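Local coordinates for protein kojibiose phosphorylase (Gut metagenome, PDB 6W0P) that acts as a sugar-active enzyme of glycoside hydrolase family 65, combining an N-terminal beta domain, a helical catalytic domain and a small C-terminal beta domain, at residues R7-E12 with L651-Y656; G199-T204 with Q261-Q266; Y376-E381 with A394-A399; T489-K494 with M598-Q603. All blocks are in the same frame, centred on the assembly; numbering follows the deposited sequence. Where two conformers were deposited one is given.

Contact 1: R7-E12 with L651-Y656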
loop_
_atom_site.group_PDB
_atom_site.type_symbol
_atom_site.label_atom_id
_atom_site.label_comp_id
_atom_site.label_asym_id
_atom_site.label_seq_id
_atom_site.Cartn_x
_atom_site.Cartn_y
_atom_site.Cartn_z
ATOM N N ARG A 7 28.583 -12.746 21.467
ATOM C CA ARG A 7 28.959 -14.075 21.999
ATOM C C ARG A 7 28.747 -14.059 23.519
ATOM O O ARG A 7 29.596 -13.490 24.210
ATOM C CB ARG A 7 30.425 -14.341 21.646
ATOM C CG ARG A 7 31.014 -15.574 22.313
ATOM C CD ARG A 7 30.307 -16.832 21.851
ATOM N NE ARG A 7 30.388 -16.942 20.401
ATOM C CZ ARG A 7 31.370 -17.545 19.716
ATOM N NH1 ARG A 7 32.375 -18.142 20.340
ATOM N NH2 ARG A 7 31.321 -17.561 18.394
ATOM N N TYR A 8 27.660 -14.647 24.023
ATOM C CA TYR A 8 27.401 -14.755 25.480
ATOM C C TYR A 8 27.225 -16.218 25.896
ATOM O O TYR A 8 27.169 -16.437 27.141
ATOM C CB TYR A 8 26.180 -13.939 25.897
ATOM C CG TYR A 8 24.826 -14.527 25.558
ATOM C CD1 TYR A 8 24.316 -14.464 24.273
ATOM C CD2 TYR A 8 24.029 -15.101 26.532
ATOM C CE1 TYR A 8 23.057 -14.960 23.963
ATOM C CE2 TYR A 8 22.770 -15.608 26.240
ATOM C CZ TYR A 8 22.282 -15.542 24.948
ATOM O OH TYR A 8 21.039 -16.036 24.643
ATOM N N LEU A 9 27.186 -17.165 24.947
ATOM C CA LEU A 9 26.948 -18.606 25.253
ATOM C C LEU A 9 28.268 -19.375 25.215
ATOM O O LEU A 9 29.128 -19.060 24.390
ATOM C CB LEU A 9 25.904 -19.175 24.286
ATOM C CG LEU A 9 24.512 -18.567 24.467
ATOM C CD1 LEU A 9 23.553 -19.040 23.393
ATOM C CD2 LEU A 9 23.943 -18.902 25.835
ATOM N N GLU A 10 28.427 -20.335 26.115
ATOM C CA GLU A 10 29.605 -21.235 26.138
ATOM C C GLU A 10 29.640 -22.059 24.843
ATOM O O GLU A 10 28.565 -22.399 24.274
ATOM C CB GLU A 10 29.587 -22.155 27.354
ATOM C CG GLU A 10 29.627 -21.415 28.681
ATOM C CD GLU A 10 30.582 -20.233 28.758
ATOM O OE1 GLU A 10 30.159 -19.158 29.214
ATOM O OE2 GLU A 10 31.748 -20.384 28.341
ATOM N N THR A 11 30.859 -22.354 24.409
ATOM C CA THR A 11 31.201 -23.171 23.227
ATOM C C THR A 11 31.465 -24.609 23.662
ATOM O O THR A 11 32.514 -24.842 24.270
ATOM C CB THR A 11 32.420 -22.592 22.518
ATOM O OG1 THR A 11 32.040 -21.276 22.126
ATOM C CG2 THR A 11 32.807 -23.401 21.305
ATOM N N GLU A 12 30.540 -25.510 23.344
ATOM C CA GLU A 12 30.665 -26.977 23.530
ATOM C C GLU A 12 30.112 -27.660 22.285
ATOM O O GLU A 12 29.133 -27.192 21.709
ATOM C CB GLU A 12 29.832 -27.495 24.696
ATOM C CG GLU A 12 30.245 -26.997 26.060
ATOM C CD GLU A 12 29.511 -27.753 27.151
ATOM O OE1 GLU A 12 29.059 -28.910 26.872
ATOM O OE2 GLU A 12 29.389 -27.194 28.270
ATOM N N LEU A 651 24.557 -17.436 13.097
ATOM C CA LEU A 651 23.704 -16.244 12.917
ATOM C C LEU A 651 22.785 -16.083 14.132
ATOM O O LEU A 651 22.707 -14.944 14.653
ATOM C CB LEU A 651 22.908 -16.329 11.615
ATOM C CG LEU A 651 22.199 -15.026 11.237
ATOM C CD1 LEU A 651 22.331 -14.754 9.752
ATOM C CD2 LEU A 651 20.725 -15.066 11.618
ATOM N N ASP A 652 22.122 -17.158 14.587
ATOM C CA ASP A 652 21.235 -17.107 15.791
ATOM C C ASP A 652 22.051 -17.157 17.102
ATOM O O ASP A 652 21.793 -16.319 18.005
ATOM C CB ASP A 652 20.163 -18.191 15.712
ATOM C CG ASP A 652 19.158 -17.849 14.633
ATOM O OD1 ASP A 652 18.615 -16.711 14.675
ATOM O OD2 ASP A 652 18.962 -18.671 13.742
ATOM N N LEU A 653 22.996 -18.089 17.260
ATOM C CA LEU A 653 23.698 -18.225 18.573
ATOM C C LEU A 653 24.311 -16.880 18.992
ATOM O O LEU A 653 24.244 -16.540 20.191
ATOM C CB LEU A 653 24.763 -19.313 18.486
ATOM C CG LEU A 653 24.237 -20.736 18.354
ATOM C CD1 LEU A 653 25.375 -21.678 18.104
ATOM C CD2 LEU A 653 23.479 -21.181 19.594
ATOM N N ASP A 654 24.924 -16.159 18.053
ATOM C CA ASP A 654 25.613 -14.880 18.353
ATOM C C ASP A 654 24.797 -13.702 17.791
ATOM O O ASP A 654 25.374 -12.580 17.757
ATOM C CB ASP A 654 27.060 -14.909 17.827
ATOM C CG ASP A 654 27.887 -16.111 18.274
ATOM O OD1 ASP A 654 27.720 -16.566 19.425
ATOM O OD2 ASP A 654 28.697 -16.594 17.467
ATOM N N ASP A 655 23.566 -13.925 17.315
ATOM C CA ASP A 655 22.550 -12.861 17.039
ATOM C C ASP A 655 23.109 -11.785 16.081
ATOM O O ASP A 655 23.008 -10.569 16.416
ATOM C CB ASP A 655 22.086 -12.236 18.370
ATOM C CG ASP A 655 20.820 -11.375 18.342
ATOM O OD1 ASP A 655 20.085 -11.366 17.302
ATOM O OD2 ASP A 655 20.547 -10.711 19.384
ATOM N N TYR A 656 23.677 -12.168 14.928
ATOM C CA TYR A 656 24.283 -11.218 13.953
ATOM C C TYR A 656 23.239 -10.236 13.377
ATOM O O TYR A 656 23.659 -9.093 13.015
ATOM C CB TYR A 656 25.010 -11.962 12.823
ATOM C CG TYR A 656 26.399 -12.454 13.173
ATOM C CD1 TYR A 656 26.598 -13.614 13.908
ATOM C CD2 TYR A 656 27.524 -11.775 12.739
ATOM C CE1 TYR A 656 27.875 -14.083 14.189
ATOM C CE2 TYR A 656 28.807 -12.220 13.018
ATOM C CZ TYR A 656 28.982 -13.383 13.743
ATOM O OH TYR A 656 30.238 -13.807 14.047
HETATM O O HOH W 1 26.414 -16.675 21.894
#
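Asp654 OD1 is gripped from two directions, by NE of Arg7 at 2.9 Å and by a water that donates to it at 2.8 Å. The NE hydrogen arrives from above the carboxylate plane. The second arm is straighter: Arg7 NH2 reaches Asp654 OD2 on the syn side, though tilted out of the carboxylate plane, at 2.9 Å with an N-H...O angle of 160°. Arg7 therefore holds the carboxylate side-on through two nitrogens, one to each oxygen, though the two flat groups lie 28° apart and are not coplanar. Its chain leaves with CG anti to the backbone N (chi1 171°), then bends twice to turn NE back to Asp654. Arg650 makes a second salt bridge to OD2, so two guanidinium groups probably favour the ionised acid. Residues 7-12 include the short, weakly bonded strand about 10-11 at the margin of the large antiparallel sheet in the N-terminal domain, whereas 651-656 turn in a loop of the catalytic domain; the bridge ties one to the other. The same water also donates to Leu653 O at 2.8 Å and accepts from Leu9 N at 3.2 Å. Leu9 CD1 meets Leu653 CD2 at 4.4 Å, and both leucines also rest on Ile32.

Contact 2: G199-T204 with Q261-Q266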
loop_
_atom_site.group_PDB
_atom_site.type_symbol
_atom_site.label_atom_id
_atom_site.label_comp_id
_atom_site.label_asym_id
_atom_site.label_seq_id
_atom_site.Cartn_x
_atom_site.Cartn_y
_atom_site.Cartn_z
ATOM N N GLY A 199 -7.160 -31.346 33.306
ATOM C CA GLY A 199 -6.972 -30.833 31.938
ATOM C C GLY A 199 -8.037 -29.858 31.506
ATOM O O GLY A 199 -8.919 -29.537 32.307
ATOM N N LEU A 200 -7.917 -29.365 30.277
ATOM C CA LEU A 200 -8.878 -28.417 29.664
ATOM C C LEU A 200 -9.054 -28.761 28.187
ATOM O O LEU A 200 -8.189 -29.452 27.619
ATOM C CB LEU A 200 -8.405 -26.973 29.855
ATOM C CG LEU A 200 -6.964 -26.649 29.472
ATOM C CD1 LEU A 200 -6.808 -26.539 27.959
ATOM C CD2 LEU A 200 -6.519 -25.350 30.161
ATOM N N THR A 201 -10.169 -28.329 27.624
ATOM C CA THR A 201 -10.476 -28.375 26.182
ATOM C C THR A 201 -10.872 -26.962 25.774
ATOM O O THR A 201 -11.745 -26.366 26.461
ATOM C CB THR A 201 -11.593 -29.366 25.850
ATOM O OG1 THR A 201 -11.136 -30.672 26.201
ATOM C CG2 THR A 201 -11.973 -29.329 24.385
ATOM N N VAL A 202 -10.239 -26.441 24.725
ATOM C CA VAL A 202 -10.464 -25.051 24.252
ATOM C C VAL A 202 -10.725 -25.108 22.752
ATOM O O VAL A 202 -10.430 -26.147 22.127
ATOM C CB VAL A 202 -9.279 -24.133 24.598
ATOM C CG1 VAL A 202 -9.257 -23.789 26.072
ATOM C CG2 VAL A 202 -7.944 -24.731 24.175
ATOM N N LYS A 203 -11.264 -24.022 22.217
ATOM C CA LYS A 203 -11.570 -23.883 20.785
ATOM C C LYS A 203 -11.120 -22.494 20.336
ATOM O O LYS A 203 -11.215 -21.554 21.149
ATOM C CB LYS A 203 -13.064 -24.108 20.553
ATOM C CG LYS A 203 -13.474 -24.195 19.092
ATOM C CD LYS A 203 -14.941 -24.547 18.926
ATOM C CE LYS A 203 -15.396 -24.518 17.481
ATOM N NZ LYS A 203 -16.649 -25.293 17.286
ATOM N N THR A 204 -10.639 -22.397 19.094
ATOM C CA THR A 204 -10.186 -21.133 18.463
ATOM C C THR A 204 -11.414 -20.277 18.165
ATOM O O THR A 204 -12.493 -20.868 17.988
ATOM C CB THR A 204 -9.390 -21.406 17.189
ATOM O OG1 THR A 204 -10.222 -22.150 16.299
ATOM C CG2 THR A 204 -8.113 -22.173 17.467
ATOM N N GLN A 261 -13.611 -33.670 14.868
ATOM C CA GLN A 261 -13.404 -34.598 16.012
ATOM C C GLN A 261 -14.440 -34.291 17.109
ATOM O O GLN A 261 -14.576 -33.129 17.501
ATOM C CB GLN A 261 -11.965 -34.537 16.536
ATOM C CG GLN A 261 -11.694 -35.596 17.597
ATOM C CD GLN A 261 -10.245 -35.708 17.990
ATOM O OE1 GLN A 261 -9.581 -34.714 18.306
ATOM N NE2 GLN A 261 -9.760 -36.941 18.007
ATOM N N LYS A 262 -15.158 -35.310 17.571
ATOM C CA LYS A 262 -16.029 -35.237 18.773
ATOM C C LYS A 262 -15.132 -35.009 20.004
ATOM O O LYS A 262 -14.161 -35.767 20.178
ATOM C CB LYS A 262 -16.860 -36.521 18.884
ATOM C CG LYS A 262 -17.522 -36.748 20.235
ATOM C CD LYS A 262 -18.494 -35.643 20.626
ATOM C CE LYS A 262 -18.741 -35.541 22.118
ATOM N NZ LYS A 262 -18.813 -34.132 22.582
ATOM N N LEU A 263 -15.452 -34.025 20.845
ATOM C CA LEU A 263 -14.580 -33.592 21.972
ATOM C C LEU A 263 -14.498 -34.647 23.093
ATOM O O LEU A 263 -13.469 -34.654 23.809
ATOM C CB LEU A 263 -15.076 -32.235 22.481
ATOM C CG LEU A 263 -14.894 -31.070 21.505
ATOM C CD1 LEU A 263 -15.364 -29.756 22.120
ATOM C CD2 LEU A 263 -13.446 -30.949 21.063
ATOM N N SER A 264 -15.492 -35.532 23.230
ATOM C CA SER A 264 -15.470 -36.649 24.218
ATOM C C SER A 264 -14.361 -37.647 23.849
ATOM O O SER A 264 -13.690 -38.141 24.775
ATOM C CB SER A 264 -16.833 -37.331 24.390
ATOM O OG SER A 264 -17.094 -38.290 23.367
ATOM N N GLN A 265 -14.170 -37.914 22.553
ATOM C CA GLN A 265 -13.121 -38.825 22.011
ATOM C C GLN A 265 -11.731 -38.178 22.119
ATOM O O GLN A 265 -10.755 -38.929 22.352
ATOM C CB GLN A 265 -13.406 -39.176 20.549
ATOM C CG GLN A 265 -14.701 -39.957 20.323
ATOM C CD GLN A 265 -14.936 -40.185 18.848
ATOM O OE1 GLN A 265 -14.082 -39.872 18.015
ATOM N NE2 GLN A 265 -16.092 -40.737 18.520
ATOM N N GLN A 266 -11.648 -36.856 21.921
ATOM C CA GLN A 266 -10.407 -36.033 22.015
ATOM C C GLN A 266 -9.867 -36.169 23.433
ATOM O O GLN A 266 -8.675 -36.522 23.600
ATOM C CB GLN A 266 -10.684 -34.560 21.695
ATOM C CG GLN A 266 -9.434 -33.705 21.541
ATOM C CD GLN A 266 -9.716 -32.309 21.029
ATOM O OE1 GLN A 266 -9.675 -31.339 21.780
ATOM N NE2 GLN A 266 -9.989 -32.196 19.737
#
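The carboxamide of Gln266 is the flat group here, and its oxygen end faces the sheet: OE1 is hydrogen-bonded to Thr212 OG1 of strand 210-217 and lies 4.0 Å from the methyl CG2 of Thr201. At the nitrogen edge, NE2 donates to Gln261 OE1 at 2.9 Å, an N-H...O angle of 163°, with the acceptor in the plane of the Gln266 amide. At the Gln261 oxygen the donor is tilted 23° from the carbonyl plane. The side chain gets there with CG anti to the backbone N (chi1 -170°) and runs on extended, spanning from the helix to the strand. Beside it, Leu263 presents its forked end to the same methyl, CD2 at 4.0 Å and CD1 at 4.1 Å from Thr201 CG2. That one methyl is thus met by an amide oxygen and by both branches of a leucine. The strand, 197-204, is next to the edge of the large antiparallel sheet of the N-terminal domain. Helix 263-277 starts just after strand 245-256 of that sheet, with Lys262 at its N-cap, and the contact sets the helix's first turn against the sheet. Thr212 also bonds Thr201 OG1, and Thr210 bonds NE2. No hydrogen bond passes directly between the segments: they meet through van der Waals contacts of the Thr201 methyl, while the buried amide is satisfied by neighbouring threonines and Gln261, which fix its rotation.

Contact 3: Y376-E381 with A394-A399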
loop_
_atom_site.group_PDB
_atom_site.type_symbol
_atom_site.label_atom_id
_atom_site.label_comp_id
_atom_site.label_asym_id
_atom_site.label_seq_id
_atom_site.Cartn_x
_atom_site.Cartn_y
_atom_site.Cartn_z
ATOM N N TYR A 376 0.192 -30.139 -1.630
ATOM C CA TYR A 376 -0.902 -30.904 -2.270
ATOM C C TYR A 376 -2.177 -30.637 -1.471
ATOM O O TYR A 376 -3.227 -30.389 -2.072
ATOM C CB TYR A 376 -0.624 -32.406 -2.374
ATOM C CG TYR A 376 -1.768 -33.094 -3.065
ATOM C CD1 TYR A 376 -1.901 -33.052 -4.443
ATOM C CD2 TYR A 376 -2.811 -33.633 -2.326
ATOM C CE1 TYR A 376 -3.008 -33.596 -5.076
ATOM C CE2 TYR A 376 -3.924 -34.183 -2.940
ATOM C CZ TYR A 376 -4.028 -34.160 -4.318
ATOM O OH TYR A 376 -5.134 -34.712 -4.897
ATOM N N ASN A 377 -2.076 -30.625 -0.145
ATOM C CA ASN A 377 -3.263 -30.561 0.742
ATOM C C ASN A 377 -3.757 -29.116 0.859
ATOM O O ASN A 377 -4.773 -28.926 1.542
ATOM C CB ASN A 377 -2.988 -31.223 2.095
ATOM C CG ASN A 377 -2.854 -32.726 1.996
ATOM O OD1 ASN A 377 -3.632 -33.377 1.299
ATOM N ND2 ASN A 377 -1.881 -33.293 2.690
ATOM N N THR A 378 -3.063 -28.143 0.251
ATOM C CA THR A 378 -3.483 -26.715 0.194
ATOM C C THR A 378 -3.658 -26.304 -1.273
ATOM O O THR A 378 -3.660 -25.089 -1.540
ATOM C CB THR A 378 -2.498 -25.782 0.923
ATOM O OG1 THR A 378 -1.153 -26.145 0.590
ATOM C CG2 THR A 378 -2.695 -25.827 2.419
ATOM N N LEU A 379 -3.837 -27.276 -2.174
ATOM C CA LEU A 379 -4.159 -27.026 -3.605
ATOM C C LEU A 379 -5.433 -26.178 -3.738
ATOM O O LEU A 379 -5.444 -25.287 -4.587
ATOM C CB LEU A 379 -4.326 -28.351 -4.362
ATOM C CG LEU A 379 -3.233 -28.681 -5.375
ATOM C CD1 LEU A 379 -3.595 -29.933 -6.180
ATOM C CD2 LEU A 379 -2.969 -27.514 -6.318
ATOM N N GLU A 380 -6.488 -26.456 -2.972
ATOM C CA GLU A 380 -7.795 -25.766 -3.168
ATOM C C GLU A 380 -7.615 -24.271 -2.854
ATOM O O GLU A 380 -8.095 -23.414 -3.645
ATOM C CB GLU A 380 -8.896 -26.446 -2.352
ATOM C CG GLU A 380 -9.309 -27.776 -2.956
ATOM C CD GLU A 380 -10.030 -27.679 -4.301
ATOM O OE1 GLU A 380 -10.821 -26.723 -4.490
ATOM O OE2 GLU A 380 -9.781 -28.540 -5.175
ATOM N N GLU A 381 -6.901 -23.962 -1.773
ATOM C CA GLU A 381 -6.563 -22.563 -1.377
ATOM C C GLU A 381 -5.768 -21.871 -2.488
ATOM O O GLU A 381 -6.024 -20.676 -2.739
ATOM C CB GLU A 381 -5.776 -22.556 -0.071
ATOM C CG GLU A 381 -6.632 -22.922 1.127
ATOM C CD GLU A 381 -6.933 -24.396 1.319
ATOM O OE1 GLU A 381 -6.309 -25.261 0.645
ATOM O OE2 GLU A 381 -7.803 -24.672 2.151
ATOM N N ALA A 394 -3.476 -23.095 -10.028
ATOM C CA ALA A 394 -3.071 -22.991 -8.611
ATOM C C ALA A 394 -1.918 -21.982 -8.493
ATOM O O ALA A 394 -0.854 -22.227 -9.092
ATOM C CB ALA A 394 -2.702 -24.350 -8.067
ATOM N N CYS A 395 -2.173 -20.864 -7.807
ATOM C CA CYS A 395 -1.185 -19.816 -7.470
ATOM C C CYS A 395 -0.855 -19.985 -5.992
ATOM O O CYS A 395 -1.658 -19.524 -5.158
ATOM C CB CYS A 395 -1.714 -18.419 -7.746
ATOM S SG CYS A 395 -0.539 -17.121 -7.278
ATOM N N PHE A 396 0.218 -20.700 -5.673
ATOM C CA PHE A 396 0.636 -20.915 -4.269
ATOM C C PHE A 396 1.093 -19.576 -3.696
ATOM O O PHE A 396 1.800 -18.796 -4.347
ATOM C CB PHE A 396 1.708 -22.005 -4.178
ATOM C CG PHE A 396 1.162 -23.399 -4.280
ATOM C CD1 PHE A 396 0.630 -24.024 -3.163
ATOM C CD2 PHE A 396 1.146 -24.063 -5.489
ATOM C CE1 PHE A 396 0.081 -25.294 -3.265
ATOM C CE2 PHE A 396 0.584 -25.324 -5.592
ATOM C CZ PHE A 396 0.058 -25.941 -4.479
ATOM N N PRO A 397 0.718 -19.280 -2.436
ATOM C CA PRO A 397 0.954 -17.961 -1.868
ATOM C C PRO A 397 2.404 -17.670 -1.463
ATOM O O PRO A 397 3.142 -18.592 -1.189
ATOM C CB PRO A 397 0.033 -17.988 -0.638
ATOM C CG PRO A 397 0.053 -19.455 -0.206
ATOM C CD PRO A 397 0.017 -20.195 -1.519
ATOM N N VAL A 398 2.734 -16.381 -1.352
ATOM C CA VAL A 398 4.023 -15.855 -0.813
ATOM C C VAL A 398 4.171 -16.314 0.639
ATOM O O VAL A 398 5.218 -16.892 1.000
ATOM C CB VAL A 398 4.084 -14.321 -0.930
ATOM C CG1 VAL A 398 5.283 -13.754 -0.201
ATOM C CG2 VAL A 398 4.087 -13.881 -2.382
ATOM N N ALA A 399 3.156 -16.053 1.459
ATOM C CA ALA A 399 3.176 -16.376 2.898
ATOM C C ALA A 399 1.849 -17.020 3.292
ATOM O O ALA A 399 0.793 -16.423 2.990
ATOM C CB ALA A 399 3.447 -15.124 3.688
#
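A tight type I turn, Tyr376 to Leu379, joins two helices of the catalytic domain, and Thr378 and Leu379 at its end pack on the loop that follows the second helix. One branch of Leu379 makes both of its contacts. Its CD2 touches Ala394 CB at 3.6 Å and Phe396 CZ at 3.9 Å, so it sits against a methyl and the far end of a ring at once. To place it there, the side chain stands at chi1 -110°, well off the staggered positions. Phe396 carries its ring to the turn with CG anti to the carbonyl carbon (chi1 -78°). The neighbouring ring atom CE1 lies 4.1 Å from both Thr378 O and Thr378 OG1, and the carbonyl oxygen approaches the ring obliquely. The threonine hydroxyl is not left to the ring: it is hydrogen-bonded to Phe374 O and also to Arg375 O, back in the preceding helix. All four touching residues are buried. Around them, helix 437-458 runs past, with Glu446 against Leu379 and Glu450 against Ala394, the latter two also joined by a backbone hydrogen bond, while Ala382 of helix 379-388 packs on both Ala394 and Phe396.

Contact 4: T489-K494 with M598-Q603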
loop_
_atom_site.group_PDB
_atom_site.type_symbol
_atom_site.label_atom_id
_atom_site.label_comp_id
_atom_site.label_asym_id
_atom_site.label_seq_id
_atom_site.Cartn_x
_atom_site.Cartn_y
_atom_site.Cartn_z
ATOM N N THR A 489 11.530 -15.702 -13.217
ATOM C CA THR A 489 10.094 -16.030 -13.427
ATOM C C THR A 489 9.918 -16.839 -14.732
ATOM O O THR A 489 9.281 -17.926 -14.700
ATOM C CB THR A 489 9.262 -14.742 -13.388
ATOM O OG1 THR A 489 9.474 -14.073 -12.139
ATOM C CG2 THR A 489 7.789 -14.991 -13.619
ATOM N N ASN A 490 10.473 -16.352 -15.847
ATOM C CA ASN A 490 10.236 -16.942 -17.188
ATOM C C ASN A 490 10.963 -18.287 -17.268
ATOM O O ASN A 490 10.353 -19.266 -17.744
ATOM C CB ASN A 490 10.656 -15.995 -18.315
ATOM C CG ASN A 490 9.752 -14.787 -18.406
ATOM O OD1 ASN A 490 9.013 -14.502 -17.475
ATOM N ND2 ASN A 490 9.839 -14.063 -19.513
ATOM N N PHE A 491 12.211 -18.314 -16.805
ATOM C CA PHE A 491 13.071 -19.514 -16.828
ATOM C C PHE A 491 12.371 -20.622 -16.040
ATOM O O PHE A 491 12.149 -21.719 -16.600
ATOM C CB PHE A 491 14.456 -19.189 -16.269
ATOM C CG PHE A 491 15.464 -20.301 -16.387
ATOM C CD1 PHE A 491 15.597 -21.247 -15.388
ATOM C CD2 PHE A 491 16.304 -20.378 -17.482
ATOM C CE1 PHE A 491 16.528 -22.266 -15.502
ATOM C CE2 PHE A 491 17.256 -21.380 -17.578
ATOM C CZ PHE A 491 17.372 -22.316 -16.579
ATOM N N MET A 492 12.003 -20.341 -14.790
ATOM C CA MET A 492 11.389 -21.367 -13.907
ATOM C C MET A 492 10.025 -21.825 -14.472
ATOM O O MET A 492 9.713 -23.016 -14.301
ATOM C CB MET A 492 11.232 -20.833 -12.483
ATOM C CG MET A 492 12.554 -20.571 -11.796
ATOM S SD MET A 492 13.604 -22.036 -11.726
ATOM C CE MET A 492 12.731 -22.962 -10.464
ATOM N N ALA A 493 9.229 -20.921 -15.069
ATOM C CA ALA A 493 7.933 -21.233 -15.711
ATOM C C ALA A 493 8.166 -22.184 -16.895
ATOM O O ALA A 493 7.463 -23.220 -17.014
ATOM C CB ALA A 493 7.251 -19.962 -16.159
ATOM N N LYS A 494 9.111 -21.835 -17.765
ATOM C CA LYS A 494 9.516 -22.678 -18.919
ATOM C C LYS A 494 9.970 -24.048 -18.398
ATOM O O LYS A 494 9.522 -25.058 -18.981
ATOM C CB LYS A 494 10.588 -21.974 -19.741
ATOM C CG LYS A 494 10.947 -22.680 -21.037
ATOM C CD LYS A 494 11.994 -21.978 -21.893
ATOM C CE LYS A 494 12.314 -22.784 -23.138
ATOM N NZ LYS A 494 12.882 -21.924 -24.202
ATOM N N MET A 598 22.460 -25.667 -11.469
ATOM C CA MET A 598 23.942 -25.496 -11.568
ATOM C C MET A 598 24.522 -26.506 -12.575
ATOM O O MET A 598 25.507 -26.164 -13.259
ATOM C CB MET A 598 24.617 -25.677 -10.201
ATOM C CG MET A 598 24.394 -27.051 -9.563
ATOM S SD MET A 598 25.282 -27.315 -7.999
ATOM C CE MET A 598 24.792 -25.862 -7.067
ATOM N N GLU A 599 23.919 -27.699 -12.682
ATOM C CA GLU A 599 24.428 -28.796 -13.559
ATOM C C GLU A 599 24.382 -28.395 -15.043
ATOM O O GLU A 599 25.154 -28.966 -15.802
ATOM C CB GLU A 599 23.710 -30.129 -13.296
ATOM C CG GLU A 599 22.300 -30.261 -13.880
ATOM C CD GLU A 599 21.181 -29.819 -12.953
ATOM O OE1 GLU A 599 21.489 -29.167 -11.897
ATOM O OE2 GLU A 599 19.998 -30.097 -13.282
ATOM N N GLU A 600 23.546 -27.443 -15.465
ATOM C CA GLU A 600 23.358 -27.071 -16.896
ATOM C C GLU A 600 24.252 -25.894 -17.300
ATOM O O GLU A 600 24.284 -25.569 -18.510
ATOM C CB GLU A 600 21.904 -26.686 -17.153
ATOM C CG GLU A 600 20.987 -27.887 -17.208
ATOM C CD GLU A 600 19.537 -27.581 -16.911
ATOM O OE1 GLU A 600 19.121 -26.409 -17.104
ATOM O OE2 GLU A 600 18.835 -28.519 -16.482
ATOM N N PHE A 601 24.938 -25.256 -16.351
ATOM C CA PHE A 601 25.685 -24.023 -16.681
ATOM C C PHE A 601 27.178 -24.294 -16.582
ATOM O O PHE A 601 27.611 -24.908 -15.613
ATOM C CB PHE A 601 25.216 -22.854 -15.825
ATOM C CG PHE A 601 23.784 -22.471 -16.104
ATOM C CD1 PHE A 601 23.423 -21.910 -17.322
ATOM C CD2 PHE A 601 22.799 -22.696 -15.160
ATOM C CE1 PHE A 601 22.103 -21.572 -17.590
ATOM C CE2 PHE A 601 21.479 -22.366 -15.427
ATOM C CZ PHE A 601 21.140 -21.800 -16.637
ATOM N N SER A 602 27.929 -23.830 -17.578
ATOM C CA SER A 602 29.395 -24.024 -17.666
ATOM C C SER A 602 30.062 -23.137 -16.620
ATOM O O SER A 602 29.372 -22.210 -16.087
ATOM C CB SER A 602 29.875 -23.715 -19.052
ATOM O OG SER A 602 29.720 -22.341 -19.363
ATOM N N GLN A 603 31.337 -23.394 -16.342
ATOM C CA GLN A 603 32.211 -22.531 -15.517
ATOM C C GLN A 603 32.096 -21.083 -15.992
ATOM O O GLN A 603 32.070 -20.173 -15.134
ATOM C CB GLN A 603 33.677 -22.954 -15.621
ATOM C CG GLN A 603 33.946 -24.299 -14.975
ATOM C CD GLN A 603 33.650 -24.254 -13.498
ATOM O OE1 GLN A 603 34.273 -23.498 -12.752
ATOM N NE2 GLN A 603 32.686 -25.057 -13.070
#
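Phe491 sends its ring off helix 487-504 with CG anti to the backbone N (chi1 -173°), and Phe601 answers from the other segment with CG anti to its carbonyl carbon (chi1 -65°). The side chains come at each other from opposite directions. They meet at their outer ends: CZ of Phe491 is 3.8 Å from CZ of Phe601, and Phe491 CE2 is 4.0 Å from that same atom. On the Phe601 side the neighbour lies at the ring edge, near its plane, whereas relative to Phe491 the approach is oblique. Across the two segments the rings thus engage through CE2 and CZ of Phe491 and CZ of Phe601, and the backbones stay well apart, the nearest CA atoms being those of Phe491 and Glu600 at 12.8 Å. The short 598-600 3-10 segment follows helix 590-596 in the catalytic domain, and Ser602 N-caps helix 603-613 just beyond, so Phe601 sits in the link between those two helices. Phe593 of helix 590-596 stacks on Phe491 and also touches Phe601, completing an aromatic cluster near the surface. Between the two segments, then, the contact is dispersive, with no direct hydrogen bond; in the modelled conformer, the exposed Glu600 forms a salt bridge beside it with Lys495 of helix 487-504.

Overall arrangement
Three of the contacts are buried and one, contact 4, is at the surface. Contacts 1 and 2 both reach the large antiparallel sheet of the N-terminal domain, but contact 1 ties its margin to the catalytic domain, whereas contact 2 sets a helix against strands toward the other margin. Their centres are about 41 Å apart. Contacts 3 and 4 both lie in the catalytic domain, about 24 Å between centres; contact 3 sets a turn against the loop just after its helix, contact 4 a helix against a loop far along the chain. Chemistry divides differently: contact 1 alone has a direct salt bridge and a water across its segments, while the others meet by van der Waals contact, largely between apolar atoms.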